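Local coordinates for protein teichoic acid D-alanine hydrolase (Staphylococcus aureus, PDB 5ZH8) that removes D-alanyl groups esterified to wall teichoic acid and lipoteichoic acid, and influences methicillin resistance and cell wall structure, at residues K163-K168 with R199-K204. Residues are numbered along the deposited sequence; the frame is centred on the assembly and turned at random.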
loop_
_atom_site.group_PDB
_atom_site.type_symbol
_atom_site.label_atom_id
_atom_site.label_comp_id
_atom_site.label_asym_id
_atom_site.label_seq_id
_atom_site.Cartn_x
_atom_site.Cartn_y
_atom_site.Cartn_z
ATOM N N LYS A 163 5.430 3.956 33.669
ATOM C CA LYS A 163 4.166 3.820 34.370
ATOM C C LYS A 163 3.651 2.401 34.130
ATOM O O LYS A 163 4.036 1.767 33.149
ATOM C CB LYS A 163 3.171 4.857 33.839
ATOM C CG LYS A 163 3.665 6.294 33.962
ATOM C CD LYS A 163 2.622 7.312 33.521
ATOM C CE LYS A 163 2.459 7.372 32.003
ATOM N NZ LYS A 163 3.587 8.052 31.295
ATOM N N PRO A 164 2.768 1.897 35.014
ATOM C CA PRO A 164 2.238 0.546 34.818
ATOM C C PRO A 164 1.277 0.469 33.640
ATOM O O PRO A 164 0.495 1.393 33.428
ATOM C CB PRO A 164 1.494 0.268 36.126
ATOM C CG PRO A 164 1.087 1.612 36.615
ATOM C CD PRO A 164 2.202 2.537 36.216
ATOM N N ILE A 165 1.353 -0.618 32.878
ATOM C CA ILE A 165 0.486 -0.835 31.717
ATOM C C ILE A 165 -0.398 -2.059 31.932
ATOM O O ILE A 165 0.110 -3.176 31.918
ATOM C CB ILE A 165 1.323 -1.135 30.457
ATOM C CG1 ILE A 165 2.345 -0.031 30.179
ATOM C CG2 ILE A 165 0.413 -1.378 29.252
ATOM C CD1 ILE A 165 3.412 -0.454 29.185
ATOM N N PRO A 166 -1.716 -1.870 32.121
ATOM C CA PRO A 166 -2.552 -3.064 32.258
ATOM C C PRO A 166 -2.597 -3.864 30.959
ATOM O O PRO A 166 -2.457 -3.284 29.880
ATOM C CB PRO A 166 -3.937 -2.499 32.611
ATOM C CG PRO A 166 -3.914 -1.085 32.163
ATOM C CD PRO A 166 -2.491 -0.624 32.255
ATOM N N LEU A 167 -2.775 -5.182 31.066
ATOM C CA LEU A 167 -2.881 -6.046 29.888
ATOM C C LEU A 167 -3.943 -5.527 28.927
ATOM O O LEU A 167 -3.785 -5.631 27.714
ATOM C CB LEU A 167 -3.238 -7.479 30.288
ATOM C CG LEU A 167 -2.193 -8.322 31.007
ATOM C CD1 LEU A 167 -2.782 -9.688 31.338
ATOM C CD2 LEU A 167 -0.940 -8.475 30.157
ATOM N N LYS A 168 -5.024 -4.981 29.486
ATOM C CA LYS A 168 -6.138 -4.456 28.704
ATOM C C LYS A 168 -5.710 -3.326 27.770
ATOM O O LYS A 168 -6.207 -3.240 26.650
ATOM C CB LYS A 168 -7.262 -3.971 29.626
ATOM C CG LYS A 168 -8.553 -3.664 28.885
ATOM C CD LYS A 168 -9.704 -3.311 29.806
ATOM C CE LYS A 168 -11.035 -3.555 29.103
ATOM N NZ LYS A 168 -12.185 -2.856 29.742
ATOM N N ARG A 199 12.726 0.640 24.322
ATOM C CA ARG A 199 12.127 1.829 23.726
ATOM C C ARG A 199 11.105 2.441 24.674
ATOM O O ARG A 199 11.032 3.652 24.801
ATOM C CB ARG A 199 11.461 1.499 22.400
ATOM C CG ARG A 199 12.414 0.979 21.340
ATOM C CD ARG A 199 11.920 1.361 19.961
ATOM N NE ARG A 199 12.101 2.793 19.730
ATOM C CZ ARG A 199 11.359 3.544 18.917
ATOM N NH1 ARG A 199 10.335 3.030 18.227
ATOM N NH2 ARG A 199 11.635 4.842 18.802
ATOM N N GLY A 200 10.285 1.588 25.285
ATOM C CA GLY A 200 9.386 1.993 26.350
ATOM C C GLY A 200 8.252 2.900 25.922
ATOM O O GLY A 200 7.739 2.816 24.798
ATOM N N ILE A 201 7.877 3.792 26.833
ATOM C CA ILE A 201 6.666 4.614 26.703
ATOM C C ILE A 201 6.926 5.936 25.992
ATOM O O ILE A 201 8.010 6.513 26.091
ATOM C CB ILE A 201 5.999 4.837 28.097
ATOM C CG1 ILE A 201 4.856 3.846 28.280
ATOM C CG2 ILE A 201 5.396 6.230 28.281
ATOM C CD1 ILE A 201 5.275 2.406 28.104
ATOM N N ASP A 202 5.904 6.400 25.281
ATOM C CA ASP A 202 5.898 7.712 24.656
ATOM C C ASP A 202 4.874 8.583 25.392
ATOM O O ASP A 202 3.663 8.371 25.240
ATOM C CB ASP A 202 5.532 7.577 23.182
ATOM C CG ASP A 202 5.581 8.895 22.447
ATOM O OD1 ASP A 202 6.377 9.772 22.837
ATOM O OD2 ASP A 202 4.824 9.050 21.468
ATOM N N PRO A 203 5.348 9.543 26.215
ATOM C CA PRO A 203 4.453 10.280 27.108
ATOM C C PRO A 203 3.233 10.888 26.436
ATOM O O PRO A 203 2.133 10.669 26.917
ATOM C CB PRO A 203 5.349 11.374 27.682
ATOM C CG PRO A 203 6.696 10.746 27.722
ATOM C CD PRO A 203 6.759 9.787 26.567
ATOM N N LYS A 204 3.424 11.627 25.344
ATOM C CA LYS A 204 2.322 12.309 24.647
ATOM C C LYS A 204 1.222 11.350 24.178
ATOM O O LYS A 204 0.052 11.716 24.139
ATOM C CB LYS A 204 2.851 13.146 23.470
ATOM C CG LYS A 204 3.481 12.367 22.315
ATOM C CD LYS A 204 4.022 13.294 21.230
ATOM C CE LYS A 204 5.249 14.086 21.678
ATOM N NZ LYS A 204 6.369 13.210 22.123
#
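I201 takes two side chains of segment 163-168 on its two branches. Its CD1 meets CD1 of I165 at 3.6 Å, the side chains reaching toward each other tip to tip, while its CG2 lies 4.0 Å from NZ of K163. Both isoleucines direct their CB across the gap. In I165, CG1 stands anti to the carbonyl carbon (chi1 -56°), and a nearly straight second torsion extends CD1 toward its partner. The K163 chain starts out extended but bends at its last two torsions, so that NZ comes beside I201; the two side chains cross at about a right angle. This second touch is of van der Waals kind, and the lysine charge instead makes a cation-pi interaction with Y206. No hydrogen bond joins the two segments, whose backbones stay well apart: even the nearest CA atoms, of K163 and I201, are 8.1 Å apart. The meeting is therefore made by side chains alone and is small, about 150 Å² in all. I165 is buried, whereas K163 and I201 remain partly exposed. In the beta-lactamase-type fold the contact lies away from the eight-stranded sheet, joining the loop that leads into helix 167-171, with P166 as its N-cap residue, to the loop that follows helix 189-199; G200, with positive phi, is the first residue to depart from that helix. I165 also packs on V152 of helix 152-155, and the neighbouring L167 reaches L219 and V222 of helix 213-227.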